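Local atomic coordinates of Cwp19 (Clostridioides difficile, PDB entry 5OQ3), a protein that probably hydrolyses glycosidic bonds in the bacterial cell wall through this TIM-barrel domain, though the whole protein is generally classed as an N-acetylmuramoyl-L-alanine amidase. Residues A29-T34 with G186-D191; T34-D39 with I128-E133; P75-L80 with R168-D173. All coordinates share one frame; numbering follows the deposited sequence.

Contact 1 (A29-T34 with G186-D191); sequences AAWIST and GVHFDD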
loop_
_atom_site.group_PDB
_atom_site.type_symbol
_atom_site.label_atom_id
_atom_site.label_comp_id
_atom_site.label_asym_id
_atom_site.label_seq_id
_atom_site.Cartn_x
_atom_site.Cartn_y
_atom_site.Cartn_z
ATOM N N ALA A 29 11.798 2.416 5.511
ATOM C CA ALA A 29 11.120 1.193 5.049
ATOM C C ALA A 29 11.347 0.934 3.596
ATOM O O ALA A 29 11.612 1.849 2.849
ATOM C CB ALA A 29 9.623 1.321 5.322
ATOM N N ALA A 30 11.231 -0.319 3.220
ATOM C CA ALA A 30 11.171 -0.697 1.829
ATOM C C ALA A 30 9.912 -1.535 1.589
ATOM O O ALA A 30 9.634 -2.457 2.350
ATOM C CB ALA A 30 12.406 -1.455 1.411
ATOM N N TRP A 31 9.222 -1.232 0.493
ATOM C CA TRP A 31 8.139 -2.078 0.002
ATOM C C TRP A 31 8.733 -3.327 -0.647
ATOM O O TRP A 31 9.664 -3.222 -1.474
ATOM C CB TRP A 31 7.258 -1.337 -1.016
ATOM C CG TRP A 31 6.262 -0.412 -0.433
ATOM C CD1 TRP A 31 5.083 -0.749 0.152
ATOM C CD2 TRP A 31 6.262 1.024 -0.490
ATOM N NE1 TRP A 31 4.403 0.368 0.521
ATOM C CE2 TRP A 31 5.067 1.465 0.076
ATOM C CE3 TRP A 31 7.139 1.969 -1.022
ATOM C CZ2 TRP A 31 4.733 2.819 0.192
ATOM C CZ3 TRP A 31 6.806 3.298 -0.952
ATOM C CH2 TRP A 31 5.612 3.708 -0.347
ATOM N N ILE A 32 8.169 -4.480 -0.294
ATOM C CA ILE A 32 8.470 -5.756 -0.939
ATOM C C ILE A 32 7.124 -6.246 -1.536
ATOM O O ILE A 32 6.264 -6.779 -0.850
ATOM C CB ILE A 32 9.034 -6.762 0.099
ATOM C CG1 ILE A 32 10.357 -6.199 0.713
ATOM C CG2 ILE A 32 9.259 -8.145 -0.515
ATOM C CD1 ILE A 32 10.954 -7.056 1.814
ATOM N N SER A 33 6.957 -5.980 -2.811
ATOM C CA SER A 33 5.779 -6.324 -3.589
ATOM C C SER A 33 5.878 -7.731 -4.106
ATOM O O SER A 33 6.930 -8.170 -4.591
ATOM C CB SER A 33 5.580 -5.311 -4.709
ATOM O OG SER A 33 4.366 -5.558 -5.392
ATOM N N THR A 34 4.768 -8.450 -3.999
ATOM C CA THR A 34 4.646 -9.849 -4.428
ATOM C C THR A 34 3.787 -10.009 -5.692
ATOM O O THR A 34 3.857 -11.026 -6.385
ATOM C CB THR A 34 4.040 -10.685 -3.294
ATOM O OG1 THR A 34 2.753 -10.159 -2.964
ATOM C CG2 THR A 34 4.919 -10.665 -2.082
ATOM N N GLY A 186 2.722 -3.894 11.993
ATOM C CA GLY A 186 1.854 -2.923 11.313
ATOM C C GLY A 186 0.992 -3.578 10.265
ATOM O O GLY A 186 1.319 -4.672 9.771
ATOM N N VAL A 187 -0.086 -2.883 9.931
ATOM C CA VAL A 187 -0.965 -3.197 8.777
ATOM C C VAL A 187 -0.901 -1.982 7.853
ATOM O O VAL A 187 -1.003 -0.852 8.325
ATOM C CB VAL A 187 -2.419 -3.462 9.285
ATOM C CG1 VAL A 187 -3.391 -3.539 8.114
ATOM C CG2 VAL A 187 -2.464 -4.680 10.205
ATOM N N HIS A 188 -0.730 -2.252 6.558
ATOM C CA HIS A 188 -0.513 -1.233 5.563
ATOM C C HIS A 188 -1.439 -1.456 4.360
ATOM O O HIS A 188 -1.518 -2.597 3.849
ATOM C CB HIS A 188 0.925 -1.352 5.088
ATOM C CG HIS A 188 1.369 -0.345 4.065
ATOM N ND1 HIS A 188 2.036 0.805 4.419
ATOM C CD2 HIS A 188 1.328 -0.367 2.720
ATOM C CE1 HIS A 188 2.364 1.469 3.322
ATOM N NE2 HIS A 188 1.945 0.784 2.278
ATOM N N PHE A 189 -2.121 -0.401 3.903
ATOM C CA PHE A 189 -2.802 -0.412 2.591
ATOM C C PHE A 189 -2.052 0.546 1.679
ATOM O O PHE A 189 -1.621 1.609 2.128
ATOM C CB PHE A 189 -4.275 0.085 2.674
ATOM C CG PHE A 189 -5.234 -0.805 3.447
ATOM C CD1 PHE A 189 -4.909 -2.063 3.983
ATOM C CD2 PHE A 189 -6.525 -0.379 3.584
ATOM C CE1 PHE A 189 -5.848 -2.829 4.669
ATOM C CE2 PHE A 189 -7.466 -1.154 4.231
ATOM C CZ PHE A 189 -7.131 -2.359 4.770
ATOM N N ASP A 190 -1.941 0.171 0.401
ATOM C CA ASP A 190 -1.395 1.076 -0.593
ATOM C C ASP A 190 -2.508 1.895 -1.240
ATOM O O ASP A 190 -3.517 2.214 -0.578
ATOM C CB ASP A 190 -0.451 0.362 -1.571
ATOM C CG ASP A 190 -1.123 -0.685 -2.423
ATOM O OD1 ASP A 190 -1.973 -1.434 -1.881
ATOM O OD2 ASP A 190 -0.727 -0.868 -3.602
ATOM N N ASP A 191 -2.372 2.293 -2.497
ATOM C CA ASP A 191 -3.079 3.455 -3.007
ATOM C C ASP A 191 -4.328 3.145 -3.827
ATOM O O ASP A 191 -4.921 4.084 -4.365
ATOM C CB ASP A 191 -2.112 4.306 -3.857
ATOM C CG ASP A 191 -1.400 3.507 -4.966
ATOM O OD1 ASP A 191 -0.595 2.562 -4.683
ATOM O OD2 ASP A 191 -1.653 3.829 -6.145
#
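Trp-31 and His-188 meet inside the barrel, each pointing from its own strand toward the other; the closest CA atoms, of Trp-31 and Asp-190, are still 10.1 Å apart, so side chains alone span the gap. On Trp-31, CB and CG carry the indole into the barrel, and contact begins at CD1, 4.1 Å from His-188 NE2. It is tightest at the next atom, where Trp-31 NE1 lies 3.0 Å from His-188 NE2. Past the nitrogen the ring draws back again: Trp-31 CE2 is 3.9 Å and Trp-31 CZ2 4.0 Å from the same NE2. His-188 NE2 therefore sits at the pyrrole edge of the indole, near its plane. The converse does not hold, since NE1 approaches the imidazole obliquely, with the planes at 69° and the five-membered rings' centroids 5.0 Å apart. His-188 reaches this place with CG anti to the backbone N (chi1 -178°). The other imidazole nitrogen, ND1, is hydrogen-bonded to Tyr-286 OH, which helps fix the ring's rotation. Trp-122 meets both rings edge-to-face, and its NE1 hydrogen-bonds Asp-190 OD1. Trp-31 and His-188 also both touch Val-70. Strands 27-32 and 186-189 are the first and fourth of a closed eight-stranded parallel sheet, so the two side chains meet across the interior of a TIM barrel, filling part of its core.

Contact 2 (T34-D39 with I128-E133); sequences TVYNLD and ITMADE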
loop_
_atom_site.group_PDB
_atom_site.type_symbol
_atom_site.label_atom_id
_atom_site.label_comp_id
_atom_site.label_asym_id
_atom_site.label_seq_id
_atom_site.Cartn_x
_atom_site.Cartn_y
_atom_site.Cartn_z
ATOM N N THR A 34 4.768 -8.450 -3.999
ATOM C CA THR A 34 4.646 -9.849 -4.428
ATOM C C THR A 34 3.787 -10.009 -5.692
ATOM O O THR A 34 3.857 -11.026 -6.385
ATOM C CB THR A 34 4.040 -10.685 -3.294
ATOM O OG1 THR A 34 2.753 -10.159 -2.964
ATOM C CG2 THR A 34 4.919 -10.665 -2.082
ATOM N N VAL A 35 3.025 -8.972 -6.040
ATOM C CA VAL A 35 2.218 -9.014 -7.263
ATOM C C VAL A 35 3.155 -9.086 -8.461
ATOM O O VAL A 35 4.164 -8.376 -8.520
ATOM C CB VAL A 35 1.241 -7.812 -7.342
ATOM C CG1 VAL A 35 1.971 -6.513 -7.663
ATOM C CG2 VAL A 35 0.164 -8.076 -8.396
ATOM N N TYR A 36 2.871 -10.017 -9.376
ATOM C CA TYR A 36 3.758 -10.305 -10.506
ATOM C C TYR A 36 5.197 -10.618 -10.053
ATOM O O TYR A 36 6.127 -10.494 -10.829
ATOM C CB TYR A 36 3.728 -9.180 -11.533
ATOM C CG TYR A 36 2.394 -8.966 -12.151
ATOM C CD1 TYR A 36 1.762 -10.005 -12.856
ATOM C CD2 TYR A 36 1.754 -7.732 -12.080
ATOM C CE1 TYR A 36 0.530 -9.822 -13.451
ATOM C CE2 TYR A 36 0.511 -7.546 -12.678
ATOM C CZ TYR A 36 -0.087 -8.598 -13.354
ATOM O OH TYR A 36 -1.299 -8.434 -13.956
ATOM N N ASN A 37 5.358 -11.091 -8.806
ATOM C CA ASN A 37 6.666 -11.501 -8.285
ATOM C C ASN A 37 7.674 -10.349 -8.408
ATOM O O ASN A 37 8.826 -10.564 -8.689
ATOM C CB ASN A 37 7.119 -12.788 -9.022
ATOM C CG ASN A 37 6.177 -13.937 -8.741
ATOM O OD1 ASN A 37 5.155 -14.100 -9.413
ATOM N ND2 ASN A 37 6.464 -14.690 -7.682
ATOM N N LEU A 38 7.215 -9.117 -8.183
ATOM C CA LEU A 38 8.061 -7.939 -8.469
ATOM C C LEU A 38 9.360 -7.942 -7.648
ATOM O O LEU A 38 10.460 -7.870 -8.199
ATOM C CB LEU A 38 7.286 -6.643 -8.218
ATOM C CG LEU A 38 8.034 -5.356 -8.545
ATOM C CD1 LEU A 38 8.206 -5.237 -10.061
ATOM C CD2 LEU A 38 7.359 -4.111 -7.935
ATOM N N ASP A 39 9.218 -7.991 -6.327
ATOM C CA ASP A 39 10.349 -8.008 -5.427
ATOM C C ASP A 39 10.666 -9.378 -4.838
ATOM O O ASP A 39 11.820 -9.682 -4.635
ATOM C CB ASP A 39 10.128 -7.062 -4.246
ATOM C CG ASP A 39 9.997 -5.597 -4.652
ATOM O OD1 ASP A 39 10.916 -5.059 -5.276
ATOM O OD2 ASP A 39 8.937 -4.978 -4.420
ATOM N N ILE A 128 -9.786 -7.844 -7.123
ATOM C CA ILE A 128 -10.072 -9.278 -7.313
ATOM C C ILE A 128 -9.280 -9.832 -8.503
ATOM O O ILE A 128 -8.553 -10.768 -8.325
ATOM C CB ILE A 128 -11.580 -9.607 -7.487
ATOM C CG1 ILE A 128 -12.420 -9.057 -6.331
ATOM C CG2 ILE A 128 -11.754 -11.118 -7.621
ATOM C CD1 ILE A 128 -13.899 -9.046 -6.616
ATOM N N THR A 129 -9.441 -9.264 -9.694
ATOM C CA THR A 129 -8.765 -9.794 -10.877
ATOM C C THR A 129 -7.844 -8.800 -11.531
ATOM O O THR A 129 -7.958 -7.603 -11.293
ATOM C CB THR A 129 -9.773 -10.248 -11.953
ATOM O OG1 THR A 129 -10.520 -9.125 -12.413
ATOM C CG2 THR A 129 -10.699 -11.309 -11.424
ATOM N N MET A 130 -6.986 -9.326 -12.409
ATOM C CA MET A 130 -6.199 -8.540 -13.347
ATOM C C MET A 130 -6.908 -8.541 -14.693
ATOM O O MET A 130 -7.903 -9.244 -14.893
ATOM C CB MET A 130 -4.784 -9.108 -13.527
ATOM C CG MET A 130 -4.029 -9.402 -12.258
ATOM S SD MET A 130 -4.126 -8.079 -11.068
ATOM C CE MET A 130 -2.526 -8.142 -10.328
ATOM N N ALA A 131 -6.394 -7.737 -15.616
ATOM C CA ALA A 131 -7.074 -7.498 -16.877
ATOM C C ALA A 131 -7.471 -8.793 -17.568
ATOM O O ALA A 131 -6.655 -9.707 -17.720
ATOM C CB ALA A 131 -6.172 -6.701 -17.816
ATOM N N ASP A 132 -8.726 -8.851 -18.000
ATOM C CA ASP A 132 -9.229 -9.928 -18.873
ATOM C C ASP A 132 -9.315 -11.316 -18.228
ATOM O O ASP A 132 -9.587 -12.299 -18.907
ATOM C CB ASP A 132 -8.418 -9.978 -20.182
ATOM C CG ASP A 132 -8.419 -8.647 -20.911
ATOM O OD1 ASP A 132 -9.511 -8.090 -21.103
ATOM O OD2 ASP A 132 -7.338 -8.153 -21.292
ATOM N N GLU A 133 -9.140 -11.389 -16.911
ATOM C CA GLU A 133 -9.197 -12.687 -16.227
ATOM C C GLU A 133 -10.656 -12.985 -15.971
ATOM O O GLU A 133 -11.419 -12.100 -15.622
ATOM C CB GLU A 133 -8.491 -12.554 -14.877
ATOM C CG GLU A 133 -7.011 -12.768 -15.043
ATOM C CD GLU A 133 -6.229 -12.645 -13.759
ATOM O OE1 GLU A 133 -6.801 -12.240 -12.716
ATOM O OE2 GLU A 133 -5.037 -13.022 -13.796
#
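The ring of Tyr-36 receives the Met-130 methyl obliquely, with Tyr-36 CE2 3.9 Å from Met-130 CE. At the end of the ring, Tyr-36 OH rests against the start of the same side chain, 3.4 Å from Met-130 CG. The second flat group, the Glu-133 carboxylate, is met from above its plane, 63° out of it: Met-130 N donates to Glu-133 OE1 over 2.9 Å in a nearly straight bond (171°). That oxygen also takes a salt bridge from Lys-76, so two donors hold it. Met-130 to Glu-133 form a type II beta turn, closed by Glu-133 N to Met-130 O at 3.2 Å. This turn lies in the loop after strand 118-123, whereas Val-35 and Tyr-36 belong to the loop that follows strand 27-32, so the contact joins two strand-to-helix loops of the TIM barrel. The methionine chain is bent at chi2 (-46°) and again at chi3, which brings its methyl to Val-35. There Val-35 CG2 and Met-130 CE approach to 3.3 Å, tighter than usual for two carbons. Tyr-91 of helix 90-93 packs on both Val-35 and Met-130.

Contact 3 (P75-L80 with R168-D173); sequences PKSDAL and RKYIVD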
loop_
_atom_site.group_PDB
_atom_site.type_symbol
_atom_site.label_atom_id
_atom_site.label_comp_id
_atom_site.label_asym_id
_atom_site.label_seq_id
_atom_site.Cartn_x
_atom_site.Cartn_y
_atom_site.Cartn_z
ATOM N N PRO A 75 -1.805 -9.493 -2.368
ATOM C CA PRO A 75 -1.691 -8.763 -3.615
ATOM C C PRO A 75 -2.923 -8.793 -4.486
ATOM O O PRO A 75 -3.107 -7.866 -5.284
ATOM C CB PRO A 75 -0.551 -9.474 -4.331
ATOM C CG PRO A 75 -0.548 -10.856 -3.802
ATOM C CD PRO A 75 -0.903 -10.663 -2.353
ATOM N N LYS A 76 -3.785 -9.802 -4.322
ATOM C CA LYS A 76 -4.872 -10.041 -5.288
ATOM C C LYS A 76 -5.964 -10.919 -4.665
ATOM O O LYS A 76 -6.159 -12.076 -5.059
ATOM C CB LYS A 76 -4.293 -10.656 -6.553
ATOM C CG LYS A 76 -5.268 -10.791 -7.693
ATOM C CD LYS A 76 -4.603 -11.559 -8.819
ATOM C CE LYS A 76 -5.649 -12.111 -9.746
ATOM N NZ LYS A 76 -5.099 -13.214 -10.558
ATOM N N SER A 77 -6.656 -10.345 -3.670
ATOM C CA SER A 77 -7.720 -11.055 -2.896
ATOM C C SER A 77 -7.292 -12.483 -2.497
ATOM O O SER A 77 -8.076 -13.428 -2.571
ATOM C CB SER A 77 -9.050 -11.113 -3.667
ATOM O OG SER A 77 -10.060 -11.713 -2.864
ATOM N N ASP A 78 -6.063 -12.584 -2.023
ATOM C CA ASP A 78 -5.376 -13.851 -1.824
ATOM C C ASP A 78 -4.469 -13.685 -0.621
ATOM O O ASP A 78 -4.507 -12.649 0.075
ATOM C CB ASP A 78 -4.657 -14.263 -3.099
ATOM C CG ASP A 78 -3.593 -13.246 -3.521
ATOM O OD1 ASP A 78 -3.463 -12.172 -2.851
ATOM O OD2 ASP A 78 -2.883 -13.535 -4.523
ATOM N N ALA A 79 -3.662 -14.710 -0.346
ATOM C CA ALA A 79 -2.910 -14.729 0.905
ATOM C C ALA A 79 -1.569 -15.409 0.692
ATOM O O ALA A 79 -1.504 -16.515 0.142
ATOM C CB ALA A 79 -3.707 -15.454 1.993
ATOM N N LEU A 80 -0.518 -14.761 1.200
ATOM C CA LEU A 80 0.763 -15.438 1.358
ATOM C C LEU A 80 0.903 -15.938 2.801
ATOM O O LEU A 80 1.947 -15.803 3.424
ATOM C CB LEU A 80 1.929 -14.525 0.938
ATOM C CG LEU A 80 2.044 -14.355 -0.589
ATOM C CD1 LEU A 80 1.144 -13.290 -1.171
ATOM C CD2 LEU A 80 3.459 -14.120 -1.051
ATOM N N ARG A 168 -17.042 -4.466 3.565
ATOM C CA ARG A 168 -16.183 -3.860 4.563
ATOM C C ARG A 168 -15.903 -4.839 5.712
ATOM O O ARG A 168 -14.773 -4.967 6.165
ATOM C CB ARG A 168 -16.755 -2.522 5.047
ATOM C CG ARG A 168 -16.778 -1.470 3.930
ATOM C CD ARG A 168 -17.218 -0.107 4.392
ATOM N NE ARG A 168 -18.563 -0.033 4.882
ATOM C CZ ARG A 168 -19.586 0.446 4.227
ATOM N NH1 ARG A 168 -20.729 0.568 4.847
ATOM N NH2 ARG A 168 -19.510 0.726 2.942
ATOM N N LYS A 169 -16.948 -5.519 6.172
ATOM C CA LYS A 169 -16.771 -6.500 7.233
ATOM C C LYS A 169 -15.825 -7.604 6.813
ATOM O O LYS A 169 -15.003 -8.058 7.624
ATOM C CB LYS A 169 -18.126 -7.051 7.697
ATOM C CG LYS A 169 -17.993 -8.158 8.693
ATOM C CD LYS A 169 -19.326 -8.624 9.225
ATOM C CE LYS A 169 -19.306 -10.054 9.704
ATOM N NZ LYS A 169 -18.319 -10.280 10.782
ATOM N N TYR A 170 -15.975 -8.092 5.576
ATOM C CA TYR A 170 -15.082 -9.146 5.098
ATOM C C TYR A 170 -13.614 -8.678 5.067
ATOM O O TYR A 170 -12.722 -9.436 5.418
ATOM C CB TYR A 170 -15.551 -9.605 3.702
ATOM C CG TYR A 170 -14.464 -10.095 2.760
ATOM C CD1 TYR A 170 -13.809 -11.291 2.976
ATOM C CD2 TYR A 170 -14.074 -9.342 1.655
ATOM C CE1 TYR A 170 -12.805 -11.745 2.129
ATOM C CE2 TYR A 170 -13.080 -9.771 0.789
ATOM C CZ TYR A 170 -12.436 -10.961 1.041
ATOM O OH TYR A 170 -11.409 -11.366 0.215
ATOM N N ILE A 171 -13.379 -7.466 4.606
ATOM C CA ILE A 171 -12.013 -6.932 4.619
ATOM C C ILE A 171 -11.485 -6.796 6.048
ATOM O O ILE A 171 -10.360 -7.238 6.346
ATOM C CB ILE A 171 -11.906 -5.664 3.799
ATOM C CG1 ILE A 171 -12.196 -5.951 2.323
ATOM C CG2 ILE A 171 -10.524 -5.017 3.972
ATOM C CD1 ILE A 171 -12.545 -4.719 1.523
ATOM N N VAL A 172 -12.310 -6.243 6.936
ATOM C CA VAL A 172 -11.919 -6.165 8.346
ATOM C C VAL A 172 -11.555 -7.546 8.904
ATOM O O VAL A 172 -10.542 -7.717 9.577
ATOM C CB VAL A 172 -13.001 -5.503 9.176
ATOM C CG1 VAL A 172 -12.756 -5.616 10.664
ATOM C CG2 VAL A 172 -13.140 -4.030 8.765
ATOM N N ASP A 173 -12.430 -8.515 8.639
ATOM C CA ASP A 173 -12.200 -9.850 9.157
ATOM C C ASP A 173 -10.956 -10.490 8.562
ATOM O O ASP A 173 -10.270 -11.252 9.225
ATOM C CB ASP A 173 -13.453 -10.720 8.886
ATOM C CG ASP A 173 -14.675 -10.307 9.723
ATOM O OD1 ASP A 173 -14.524 -9.527 10.716
ATOM O OD2 ASP A 173 -15.813 -10.736 9.371
#
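Ser-77 OG and Tyr-170 OH stand 3.4 Å apart, and this is the one approach between the loop 75-80 and the helical segment 168-173. Each hydroxyl has a firmer partner elsewhere. Ser-77 OG is hydrogen-bonded to Tyr-160 OH, whereas Tyr-170 OH is bonded to both Asn-86 OD1 and Arg-74 NH2, so the buried phenol is gripped from outside the pair. Tyr-170 has an unusual first torsion, chi1 149°, well off a staggered position; its ring is bounded by two other aromatics, meeting Tyr-160 with planes at about 60° and also Trp-150. On the loop side, OG of Ser-77 swings away from the backbone N to lie beside the carbonyl carbon (chi1 -176°), which carries it to the tyrosine. The backbone of Ser-77 is itself in the left-handed region, with phi and psi both positive, so the loop bends sharply at the residue that makes the contact. Its neighbours are held in turn. Lys-76 N donates to Asp-78 OD1 over 2.8 Å, reaching it from above the carboxylate plane, and Asp-78 OD2 binds Ser-89 OG. The side chain of Lys-76 is fully extended, its ammonium forming a salt bridge with Glu-90. The contact sets the loop after strand 68-74 beside helix 165-181, which leads into strand 186-189: a strand-to-helix loop resting against an outer helix of the TIM barrel.

In the fold
The three contacts have centres 14 to 15 Å apart, all within the glycoside hydrolase domain. Along the chain, contacts 2 and 3 are both nested inside the span closed by contact 1, and they cross each other, since their segments alternate. Contact 1 lies in the barrel interior, about 5 Å from the chain's centre; the others are 13 to 14 Å out, in loops following strands and on helix 165-181. Contacts 1 and 2 share Thr-34 and are linked by a probable hydrogen bond, Ser-33 N to Asp-39 OD2, at 2.7 Å. Thr-34 OG1 also packs on Pro-75 CG of contact 3, 3.5 Å away. The contacts thus join the barrel interior to loops after its first three strands.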